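Local coordinates for protein rhodopsin (Rubrobacter xylanophilus, PDB 6KFQ) that pumps protons across the membrane, using light absorbed by a retinal chromophore held within its seven-helix bundle, at residues 145-150 / 164-169; 88-92 / 152-156; 172-176 / 204-208; 103-108 / 140-144. The contacts are given in a common frame with arbitrary orientation. Residue numbers count along the deposited sequence, not the author numbering.

Contact 1: residues 145-150 / 164-169; sequences LVSRLF and FRTLAV. With MPG ([(Z)-octadec-9-enyl] (2R)-2,3-bis(oxidanyl)propanoate), chain F; SO4 (sulfate ion), chain S.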
# COMPACT_ATOMS: atom_id res chain seq x y z
N LEU A 145 11.44 -6.27 -5.76
CA LEU A 145 11.69 -6.04 -4.34
C LEU A 145 12.68 -7.06 -3.79
O LEU A 145 13.62 -6.71 -3.06
CB LEU A 145 10.36 -6.10 -3.58
CG LEU A 145 10.42 -5.92 -2.06
CD1 LEU A 145 10.96 -4.54 -1.70
CD2 LEU A 145 9.04 -6.14 -1.46
N VAL A 146 12.50 -8.34 -4.14
CA VAL A 146 13.30 -9.38 -3.52
C VAL A 146 14.68 -9.46 -4.18
O VAL A 146 15.70 -9.59 -3.49
CB VAL A 146 12.56 -10.73 -3.58
CG1 VAL A 146 13.51 -11.87 -3.25
CG2 VAL A 146 11.37 -10.72 -2.64
N SER A 147 14.74 -9.38 -5.51
CA SER A 147 16.00 -9.60 -6.20
C SER A 147 16.93 -8.40 -6.13
O SER A 147 18.15 -8.57 -6.18
CB SER A 147 15.73 -9.96 -7.67
OG SER A 147 15.16 -8.86 -8.34
N ARG A 148 16.39 -7.19 -6.03
CA ARG A 148 17.21 -5.98 -6.05
C ARG A 148 17.31 -5.30 -4.70
O ARG A 148 18.42 -5.03 -4.22
CB ARG A 148 16.64 -4.99 -7.08
CG ARG A 148 17.38 -3.67 -7.15
CD ARG A 148 18.77 -3.84 -7.73
NE ARG A 148 19.47 -2.56 -7.79
CZ ARG A 148 19.45 -1.75 -8.84
NH1 ARG A 148 18.78 -2.09 -9.93
NH2 ARG A 148 20.10 -0.60 -8.79
N LEU A 149 16.18 -5.00 -4.05
CA LEU A 149 16.25 -4.14 -2.86
C LEU A 149 16.82 -4.86 -1.65
O LEU A 149 17.48 -4.23 -0.83
CB LEU A 149 14.88 -3.55 -2.55
CG LEU A 149 14.39 -2.48 -3.52
CD1 LEU A 149 13.09 -1.86 -3.03
CD2 LEU A 149 15.46 -1.43 -3.74
N PHE A 150 16.56 -6.17 -1.50
CA PHE A 150 17.18 -6.88 -0.38
C PHE A 150 18.69 -6.86 -0.50
O PHE A 150 19.40 -6.74 0.51
CB PHE A 150 16.67 -8.32 -0.31
CG PHE A 150 15.41 -8.48 0.50
CD1 PHE A 150 14.16 -8.32 -0.09
CD2 PHE A 150 15.47 -8.79 1.86
CE1 PHE A 150 13.00 -8.46 0.65
CE2 PHE A 150 14.30 -8.94 2.61
CZ PHE A 150 13.07 -8.77 2.00
N PHE A 164 14.59 -2.25 6.99
CA PHE A 164 14.18 -2.61 5.64
C PHE A 164 13.64 -4.04 5.61
O PHE A 164 12.56 -4.29 5.07
CB PHE A 164 15.33 -2.50 4.64
CG PHE A 164 14.94 -3.07 3.31
CD1 PHE A 164 14.20 -2.32 2.42
CD2 PHE A 164 15.21 -4.40 2.99
CE1 PHE A 164 13.78 -2.85 1.20
CE2 PHE A 164 14.79 -4.94 1.78
CZ PHE A 164 14.07 -4.16 0.89
N ARG A 165 14.40 -4.98 6.17
CA ARG A 165 13.98 -6.37 6.12
C ARG A 165 12.64 -6.57 6.82
O ARG A 165 11.78 -7.30 6.33
CB ARG A 165 15.06 -7.25 6.74
CG ARG A 165 16.28 -7.39 5.83
CD ARG A 165 17.51 -7.85 6.59
NE ARG A 165 18.70 -7.78 5.75
CZ ARG A 165 19.94 -7.75 6.22
NH1 ARG A 165 20.16 -7.77 7.52
NH2 ARG A 165 20.97 -7.68 5.37
N THR A 166 12.45 -5.89 7.95
CA THR A 166 11.18 -5.99 8.66
C THR A 166 10.03 -5.45 7.82
O THR A 166 8.99 -6.10 7.68
CB THR A 166 11.27 -5.24 9.99
OG1 THR A 166 12.22 -5.90 10.83
CG2 THR A 166 9.90 -5.22 10.68
N LEU A 167 10.20 -4.26 7.24
CA LEU A 167 9.12 -3.67 6.45
C LEU A 167 8.89 -4.45 5.16
O LEU A 167 7.75 -4.56 4.69
CB LEU A 167 9.44 -2.21 6.14
CG LEU A 167 9.48 -1.27 7.35
CD1 LEU A 167 9.79 0.13 6.88
CD2 LEU A 167 8.17 -1.32 8.12
N ALA A 168 9.96 -4.96 4.56
CA ALA A 168 9.80 -5.67 3.29
C ALA A 168 9.07 -6.99 3.48
O ALA A 168 8.21 -7.35 2.67
CB ALA A 168 11.17 -5.89 2.63
N VAL A 169 9.40 -7.73 4.54
CA VAL A 169 8.67 -8.96 4.83
C VAL A 169 7.23 -8.65 5.18
O VAL A 169 6.30 -9.32 4.71
CB VAL A 169 9.37 -9.75 5.96
CG1 VAL A 169 8.53 -10.93 6.38
CG2 VAL A 169 10.72 -10.23 5.50
C4 MPG F . 14.10 -12.54 0.62
C5 MPG F . 13.16 -12.64 1.80
C6 MPG F . 11.73 -12.99 1.43
C7 MPG F . 10.77 -13.03 2.60
C8 MPG F . 9.40 -13.51 2.24
C9 MPG F . 8.42 -13.51 3.37
C10 MPG F . 7.22 -14.04 3.29
C11 MPG F . 6.71 -14.73 2.07
C12 MPG F . 5.44 -15.50 2.28
C13 MPG F . 4.19 -14.66 2.44
C14 MPG F . 2.95 -15.49 2.66
C15 MPG F . 1.64 -14.74 2.66
C16 MPG F . 0.44 -15.63 2.88
C17 MPG F . -0.92 -15.01 2.72
C18 MPG F . -2.05 -15.99 2.92
S SO4 S . 19.17 1.20 -12.03
O1 SO4 S . 18.74 -0.19 -12.12
O2 SO4 S . 18.03 2.11 -12.01
O3 SO4 S . 19.94 1.37 -10.79
O4 SO4 S . 20.02 1.56 -13.16
O HOH W 1 18.67 -7.76 3.03

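Contact 2: residues 88-92 / 152-156; sequences LLALA and EASRR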
# COMPACT_ATOMS: atom_id res chain seq x y z
N LEU A 88 13.86 4.20 -0.71
CA LEU A 88 14.70 5.18 -0.05
C LEU A 88 15.44 4.58 1.15
O LEU A 88 16.54 5.03 1.47
CB LEU A 88 13.86 6.38 0.37
CG LEU A 88 13.15 7.08 -0.78
CD1 LEU A 88 12.22 8.18 -0.27
CD2 LEU A 88 14.16 7.65 -1.76
N LEU A 89 14.85 3.59 1.81
CA LEU A 89 15.59 2.84 2.83
C LEU A 89 16.76 2.07 2.22
O LEU A 89 17.89 2.14 2.71
CB LEU A 89 14.67 1.86 3.55
CG LEU A 89 13.67 2.39 4.56
CD1 LEU A 89 12.88 1.22 5.14
CD2 LEU A 89 14.36 3.17 5.68
N ALA A 90 16.50 1.32 1.14
CA ALA A 90 17.45 0.34 0.61
C ALA A 90 18.56 0.97 -0.22
O ALA A 90 19.71 0.50 -0.18
CB ALA A 90 16.72 -0.71 -0.23
N LEU A 91 18.26 2.01 -0.98
CA LEU A 91 19.20 2.55 -1.96
C LEU A 91 19.98 3.73 -1.38
O LEU A 91 19.39 4.71 -0.91
CB LEU A 91 18.47 2.96 -3.24
CG LEU A 91 17.64 1.88 -3.92
CD1 LEU A 91 16.62 2.50 -4.89
CD2 LEU A 91 18.51 0.87 -4.65
N ALA A 92 21.31 3.63 -1.43
CA ALA A 92 22.17 4.66 -0.85
C ALA A 92 22.13 5.95 -1.66
O ALA A 92 22.35 7.03 -1.10
CB ALA A 92 23.60 4.14 -0.73
N GLU A 152 20.48 -4.50 -2.12
CA GLU A 152 20.90 -3.13 -1.87
C GLU A 152 20.91 -2.82 -0.38
O GLU A 152 21.88 -2.24 0.14
CB GLU A 152 19.97 -2.16 -2.60
CG GLU A 152 20.07 -2.26 -4.12
CD GLU A 152 21.16 -1.38 -4.68
OE1 GLU A 152 21.86 -0.71 -3.89
OE2 GLU A 152 21.32 -1.35 -5.93
N ALA A 153 19.86 -3.22 0.34
CA ALA A 153 19.75 -2.89 1.75
C ALA A 153 20.84 -3.58 2.58
O ALA A 153 21.19 -3.09 3.67
CB ALA A 153 18.37 -3.28 2.28
N SER A 154 21.37 -4.70 2.11
CA SER A 154 22.41 -5.38 2.86
C SER A 154 23.72 -4.61 2.86
O SER A 154 24.61 -4.93 3.65
CB SER A 154 22.63 -6.78 2.28
OG SER A 154 23.08 -6.69 0.94
N ARG A 155 23.86 -3.59 2.00
CA ARG A 155 25.03 -2.72 2.00
C ARG A 155 24.84 -1.48 2.86
O ARG A 155 25.78 -0.69 3.00
CB ARG A 155 25.37 -2.29 0.57
CG ARG A 155 25.76 -3.43 -0.35
CD ARG A 155 26.35 -2.91 -1.66
NE ARG A 155 25.44 -1.98 -2.33
CZ ARG A 155 25.67 -1.43 -3.52
NH1 ARG A 155 26.78 -1.72 -4.18
NH2 ARG A 155 24.78 -0.60 -4.05
N ARG A 156 23.65 -1.27 3.39
CA ARG A 156 23.38 -0.14 4.27
C ARG A 156 23.83 -0.49 5.68
O ARG A 156 24.33 -1.59 5.94
CB ARG A 156 21.91 0.21 4.21
CG ARG A 156 21.44 0.53 2.80
CD ARG A 156 21.77 1.96 2.43
NE ARG A 156 20.55 2.76 2.33
CZ ARG A 156 20.50 4.07 2.54
NH1 ARG A 156 21.59 4.74 2.88
NH2 ARG A 156 19.34 4.70 2.41
O HOH W 2 22.27 2.35 -3.74

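Contact 3: residues 172-176 / 204-208; sequences IVLWI and LDLLA. With RET (retinal), chain R; MPG ([(Z)-octadec-9-enyl] (2R)-2,3-bis(oxidanyl)propanoate), chain F.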
# COMPACT_ATOMS: atom_id res chain seq x y z
N ILE A 172 5.49 -7.90 1.89
CA ILE A 172 5.23 -9.07 1.04
C ILE A 172 4.09 -9.91 1.61
O ILE A 172 3.17 -10.31 0.88
CB ILE A 172 6.52 -9.90 0.89
CG1 ILE A 172 7.57 -9.11 0.09
CG2 ILE A 172 6.24 -11.22 0.17
CD1 ILE A 172 8.92 -9.80 0.11
N VAL A 173 4.09 -10.14 2.92
CA VAL A 173 3.04 -10.95 3.54
C VAL A 173 1.68 -10.29 3.36
O VAL A 173 0.71 -10.94 2.94
CB VAL A 173 3.35 -11.21 5.02
CG1 VAL A 173 2.17 -11.85 5.70
CG2 VAL A 173 4.60 -12.10 5.15
N LEU A 174 1.59 -9.01 3.70
CA LEU A 174 0.29 -8.34 3.66
C LEU A 174 -0.19 -8.16 2.23
O LEU A 174 -1.38 -8.36 1.94
CB LEU A 174 0.37 -6.99 4.37
CG LEU A 174 0.54 -7.02 5.90
CD1 LEU A 174 0.63 -5.60 6.41
CD2 LEU A 174 -0.61 -7.74 6.57
N TRP A 175 0.71 -7.78 1.31
CA TRP A 175 0.24 -7.49 -0.04
C TRP A 175 -0.27 -8.74 -0.73
O TRP A 175 -1.19 -8.66 -1.55
CB TRP A 175 1.35 -6.85 -0.88
CG TRP A 175 1.67 -5.41 -0.52
CD1 TRP A 175 1.62 -4.84 0.73
CD2 TRP A 175 2.10 -4.37 -1.41
NE1 TRP A 175 1.99 -3.52 0.67
CE2 TRP A 175 2.31 -3.21 -0.63
CE3 TRP A 175 2.35 -4.32 -2.79
CZ2 TRP A 175 2.73 -2.00 -1.20
CZ3 TRP A 175 2.77 -3.12 -3.34
CH2 TRP A 175 2.95 -1.98 -2.55
N ILE A 176 0.32 -9.90 -0.44
CA ILE A 176 -0.18 -11.15 -0.99
C ILE A 176 -1.62 -11.40 -0.56
O ILE A 176 -2.41 -12.01 -1.29
CB ILE A 176 0.78 -12.29 -0.60
CG1 ILE A 176 2.06 -12.19 -1.43
CG2 ILE A 176 0.12 -13.65 -0.78
CD1 ILE A 176 3.13 -13.10 -0.96
N LEU A 204 -6.04 -5.16 6.61
CA LEU A 204 -4.83 -5.10 5.79
C LEU A 204 -4.35 -3.67 5.62
O LEU A 204 -3.16 -3.38 5.78
CB LEU A 204 -5.10 -5.75 4.42
CG LEU A 204 -5.33 -7.26 4.48
CD1 LEU A 204 -5.78 -7.79 3.09
CD2 LEU A 204 -4.05 -7.95 4.92
N ASP A 205 -5.26 -2.76 5.24
CA ASP A 205 -4.85 -1.37 5.02
C ASP A 205 -4.20 -0.77 6.26
O ASP A 205 -3.17 -0.10 6.17
CB ASP A 205 -6.05 -0.52 4.62
CG ASP A 205 -6.49 -0.74 3.19
OD1 ASP A 205 -5.75 -1.39 2.41
OD2 ASP A 205 -7.59 -0.25 2.84
N LEU A 206 -4.80 -0.99 7.43
CA LEU A 206 -4.25 -0.38 8.64
C LEU A 206 -2.87 -0.95 8.96
O LEU A 206 -1.96 -0.21 9.35
CB LEU A 206 -5.22 -0.58 9.80
CG LEU A 206 -6.46 0.31 9.72
CD1 LEU A 206 -7.49 -0.14 10.73
CD2 LEU A 206 -6.09 1.77 9.97
N LEU A 207 -2.70 -2.26 8.79
CA LEU A 207 -1.39 -2.86 9.03
C LEU A 207 -0.38 -2.41 7.99
O LEU A 207 0.75 -2.03 8.33
CB LEU A 207 -1.52 -4.39 9.03
CG LEU A 207 -2.39 -4.98 10.14
CD1 LEU A 207 -2.47 -6.50 9.96
CD2 LEU A 207 -1.83 -4.62 11.54
N ALA A 208 -0.76 -2.44 6.71
CA ALA A 208 0.16 -2.13 5.63
C ALA A 208 0.52 -0.66 5.55
O ALA A 208 1.51 -0.32 4.86
CB ALA A 208 -0.44 -2.60 4.29
C1 RET R . -5.69 -6.58 -6.65
C2 RET R . -6.60 -7.42 -7.57
C3 RET R . -5.92 -7.97 -8.80
C4 RET R . -4.70 -8.80 -8.44
C5 RET R . -3.85 -8.19 -7.34
C6 RET R . -4.25 -7.14 -6.60
C7 RET R . -3.37 -6.61 -5.57
C8 RET R . -3.48 -5.50 -4.79
C9 RET R . -2.60 -5.01 -3.76
C10 RET R . -3.01 -4.00 -2.98
C11 RET R . -2.30 -3.36 -1.91
C12 RET R . -2.84 -2.33 -1.26
C13 RET R . -2.24 -1.58 -0.18
C14 RET R . -2.90 -0.49 0.29
C15 RET R . -2.47 0.42 1.32
C16 RET R . -5.70 -5.14 -7.18
C17 RET R . -6.38 -6.61 -5.27
C18 RET R . -2.46 -8.75 -7.32
C19 RET R . -1.26 -5.68 -3.58
C20 RET R . -0.90 -2.02 0.34
C4 MPG F . 14.10 -12.54 0.62
C5 MPG F . 13.16 -12.64 1.80
C6 MPG F . 11.73 -12.99 1.43
C7 MPG F . 10.77 -13.03 2.60
C8 MPG F . 9.40 -13.51 2.24
C9 MPG F . 8.42 -13.51 3.37
C10 MPG F . 7.22 -14.04 3.29
C11 MPG F . 6.71 -14.73 2.07
C12 MPG F . 5.44 -15.50 2.28
C13 MPG F . 4.19 -14.66 2.44
C14 MPG F . 2.95 -15.49 2.66
C15 MPG F . 1.64 -14.74 2.66
C16 MPG F . 0.44 -15.63 2.88
C17 MPG F . -0.92 -15.01 2.72
C18 MPG F . -2.05 -15.99 2.92
O HOH W 3 2.96 -2.18 3.16

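Contact 4: residues 103-108 / 140-144; sequences SLIALD and GVLYL. With MPG ([(Z)-octadec-9-enyl] (2R)-2,3-bis(oxidanyl)propanoate), chain C.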
# COMPACT_ATOMS: atom_id res chain seq x y z
N SER A 103 10.60 1.62 -13.00
CA SER A 103 10.12 0.29 -13.38
C SER A 103 9.26 -0.31 -12.28
O SER A 103 8.18 -0.86 -12.55
CB SER A 103 11.30 -0.63 -13.67
OG SER A 103 12.01 -0.19 -14.81
N LEU A 104 9.74 -0.26 -11.04
CA LEU A 104 8.97 -0.80 -9.93
C LEU A 104 7.64 -0.08 -9.79
O LEU A 104 6.59 -0.71 -9.62
CB LEU A 104 9.78 -0.67 -8.63
CG LEU A 104 9.13 -1.18 -7.34
CD1 LEU A 104 8.91 -2.69 -7.40
CD2 LEU A 104 9.98 -0.80 -6.15
N ILE A 105 7.66 1.25 -9.87
CA ILE A 105 6.42 2.00 -9.67
C ILE A 105 5.46 1.74 -10.83
O ILE A 105 4.26 1.52 -10.63
CB ILE A 105 6.71 3.50 -9.50
CG1 ILE A 105 7.51 3.78 -8.22
CG2 ILE A 105 5.41 4.33 -9.57
CD1 ILE A 105 6.97 3.12 -6.98
N ALA A 106 5.97 1.72 -12.06
CA ALA A 106 5.10 1.48 -13.21
C ALA A 106 4.42 0.12 -13.11
O ALA A 106 3.21 0.00 -13.35
CB ALA A 106 5.91 1.60 -14.51
N LEU A 107 5.18 -0.91 -12.75
CA LEU A 107 4.59 -2.23 -12.54
C LEU A 107 3.47 -2.17 -11.50
O LEU A 107 2.40 -2.75 -11.69
CB LEU A 107 5.67 -3.21 -12.09
CG LEU A 107 6.01 -4.46 -12.89
CD1 LEU A 107 5.69 -4.31 -14.35
CD2 LEU A 107 7.49 -4.76 -12.70
N ASP A 108 3.72 -1.47 -10.39
CA ASP A 108 2.74 -1.36 -9.33
C ASP A 108 1.48 -0.64 -9.79
O ASP A 108 0.36 -1.04 -9.44
CB ASP A 108 3.37 -0.65 -8.14
CG ASP A 108 2.40 -0.48 -7.00
OD1 ASP A 108 1.69 0.55 -6.98
OD2 ASP A 108 2.33 -1.39 -6.16
N GLY A 140 5.87 -9.19 -10.71
CA GLY A 140 6.97 -8.29 -11.06
C GLY A 140 7.41 -7.43 -9.88
O GLY A 140 8.60 -7.29 -9.62
N VAL A 141 6.45 -6.82 -9.18
CA VAL A 141 6.77 -5.99 -8.02
C VAL A 141 7.54 -6.79 -6.98
O VAL A 141 8.59 -6.36 -6.48
CB VAL A 141 5.49 -5.39 -7.40
CG1 VAL A 141 5.80 -4.71 -6.04
CG2 VAL A 141 4.84 -4.43 -8.38
N LEU A 142 7.00 -7.95 -6.59
CA LEU A 142 7.65 -8.76 -5.57
C LEU A 142 9.06 -9.14 -6.00
O LEU A 142 10.00 -9.11 -5.20
CB LEU A 142 6.83 -10.02 -5.30
CG LEU A 142 5.40 -9.83 -4.83
CD1 LEU A 142 4.69 -11.17 -4.81
CD2 LEU A 142 5.37 -9.19 -3.43
N TYR A 143 9.21 -9.48 -7.28
CA TYR A 143 10.50 -9.90 -7.80
C TYR A 143 11.52 -8.78 -7.75
O TYR A 143 12.68 -9.00 -7.38
CB TYR A 143 10.33 -10.38 -9.25
CG TYR A 143 11.59 -10.93 -9.86
CD1 TYR A 143 12.48 -10.10 -10.54
CD2 TYR A 143 11.89 -12.27 -9.76
CE1 TYR A 143 13.65 -10.61 -11.10
CE2 TYR A 143 13.04 -12.78 -10.31
CZ TYR A 143 13.92 -11.95 -10.98
OH TYR A 143 15.06 -12.48 -11.53
N LEU A 144 11.13 -7.57 -8.16
CA LEU A 144 12.08 -6.46 -8.09
C LEU A 144 12.43 -6.17 -6.64
O LEU A 144 13.59 -5.90 -6.31
CB LEU A 144 11.51 -5.22 -8.77
CG LEU A 144 11.44 -5.37 -10.29
CD1 LEU A 144 10.93 -4.09 -10.93
CD2 LEU A 144 12.80 -5.71 -10.84
C2 MPG C . 15.17 -13.71 -6.58
C3 MPG C . 13.92 -14.38 -7.11
C4 MPG C . 12.65 -13.90 -6.43
C5 MPG C . 11.37 -14.44 -7.03
C6 MPG C . 10.13 -13.72 -6.56
C7 MPG C . 8.85 -14.11 -7.28
C8 MPG C . 8.28 -15.43 -6.87
C9 MPG C . 7.11 -15.84 -7.71
C10 MPG C . 5.86 -15.99 -7.35
C11 MPG C . 5.25 -15.72 -6.01
C12 MPG C . 4.18 -14.68 -6.07
C13 MPG C . 2.98 -14.94 -5.18
C14 MPG C . 1.77 -14.13 -5.57
C15 MPG C . 0.46 -14.69 -5.05
C16 MPG C . -0.75 -14.17 -5.79
C17 MPG C . -2.05 -14.82 -5.38
C18 MPG C . -3.23 -14.41 -6.23

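Contact 1: residues 145-150 / 164-169
The binding site of a lipid, MPG (chain F), is formed in part here by Val146, Phe150 and Val169, where two antiparallel helices pack through a pair of phenylalanines. The segments 145-150 and 164-169 run at 165° to each other, their axes 11.8 Å apart, a wide gap that aromatic rings fill. Phe150 and Phe164 form a T-shaped pair: the edge of Phe164 meets the face of Phe150, with centroids 5.1 Å apart and planes at 78°. The opposite face of Phe150 is taken by the alkyl tail of the lipid, Phe150 CZ lying 3.9 Å from MPG C5. Phe150 CZ also rests 3.5 Å from Ala168 CB, where the small methyl lets the ring approach the partner helix. Together the two segments belong to the helical hairpin 124-153/158-184 in the seven-helix bundle of microbial rhodopsins. Phe164 CZ packs on Leu149 CB at 3.6 Å and on Leu145 CD1 at 4.1 Å, while Leu86 and Ala90 of helix 70-90 touch the leucines. Helix 145-150 widens into a pi-type turn. A water bridges the helices, donating to Phe150 O at 2.8 Å and accepting from Arg165 NE at 2.7 Å.

Contact 2: residues 88-92 / 152-156
Two backbones nearly touch where two transmembrane helices of the rhodopsin bundle run out: Ala90 CA and Ala153 CA are 4.1 Å apart. Helix 70-90 breaks at Leu91, the first residue to leave helical angles, whereas the chain beyond Glu152 folds into a type I beta turn from Ala153 to Arg156, with Arg156 N bonded to Ala153 O at 3.1 Å. Small residues permit this closeness, Ala90 CB meeting Ala153 CB at 4.0 Å. The turn aims Arg156 at the end of helix 70-90, where carbonyls of the last turn lack helical partners further along. Arg156 NE donates to Leu89 O at 2.8 Å, and Arg156 NH2 adds weak bonds to Leu88 O and Leu89 O, both 3.0 Å, in effect tying the two helix ends together. Leu91 CD2 lies 3.5 Å from Glu152 CD. Glu152 OE1 is in a salt bridge with Arg155 NH2 (2.9 Å). A water joins the segments, donating to Glu152 OE1 at 3.1 Å and accepting from Ala92 N at 2.8 Å.

Contact 3: residues 172-176 / 204-208
Leu204 opens the segment on helix 194-218, which packs antiparallel against helix 158-184 in the microbial rhodopsin bundle; the short segments cross at -159° with axes 10.1 Å apart. Leu204 CD2 meets Leu174 CD2 at 3.8 Å, and the two CA atoms, 6.4 Å apart, are the nearest across the pair. Asp205 next directs its CA-to-CB bond away from the 172-176 segment, and its carboxylate lies in the retinal pocket: Asp205 OD1 is 3.7 Å from retinal C14, and hydrogen bonds to Tyr178 and Tyr49 hold the carboxylate, a setting consistent with the counterion complex of proton-pumping relatives. Leu206 faces away as well, touching Met13 of helix 2-23. With Leu207 the surface returns to the interface, and Leu174 CD1 reaches Leu207 CB at 3.6 Å, so that Leu174 is wedged among Leu204, Leu207 and Ala208. Ala208 completes the hold, its CB 3.8 Å from Leu174 CD1. At this point the helix takes on a wider pi-type turn; the lysine that follows is probably the one carrying retinal, as in the family. The methyl C20 of the retinal lies over one face of the Trp175 ring, 3.3 Å from Trp175 NE1. A water links the helices, accepting from Trp175 NE1 at 3.0 Å and donating to Ala208 O at 2.9 Å.

Contact 4: residues 103-108 / 140-144
Leu107 lies across the backbone of Gly140, with Leu107 CD2 3.9 Å from Gly140 C. A methyl at Gly140 would clash: an ideal CB would stand 2.8 Å from Leu107 CD2, so the missing side chain makes room for the leucine. The same Leu107 CD2 reaches Leu144 CD1 at 3.9 Å, one turn further along, and Leu107 CB sits 4.0 Å from Val141 CG2. Val141 fits between the turns of the partner, its CG2 3.7 Å from Asp108 N and its CG1 3.9 Å from Leu104 CD1, which also touches Leu144 CB at 3.9 Å. The side chains meet through apolar atoms, and the carboxylate of Asp108 turns instead to Thr79 for a hydrogen bond. Axes 9.3 Å apart at a signed crossing angle of -155° mark a close antiparallel pair of transmembrane helices. Tyr143 CD2 rests 3.5 Å from C5 of the lipid MPG (chain C). Helix 98-120 thus packs on both helix 124-153 and helix 70-90, whose Pro80, Leu83 and Cys87 touch Asp108 and Leu104.

Helix 124-153 threads through contacts 4, 1 and 2 in turn, from the lipid-facing middle of the bundle to its end. Contacts 1 and 2 have centres about 9 Å apart and interlock, Phe164 CD2 of the first lying 3.4 Å from Ala153 CB of the second. Contact 3 is the one that lines the retinal directly; it meets contact 1 through Leu145 CD2 and Ile172 CG1 at 3.7 Å, and a single lipid, MPG chain F, touches both. Contact 4 reaches the pocket wall too: Asp108 OD2 is 3.3 Å from Trp175 CZ3, and the Asp108 side chain is about 6 Å from the retinal. Contact 2 stays remote from contact 3, their centres about 22 Å apart.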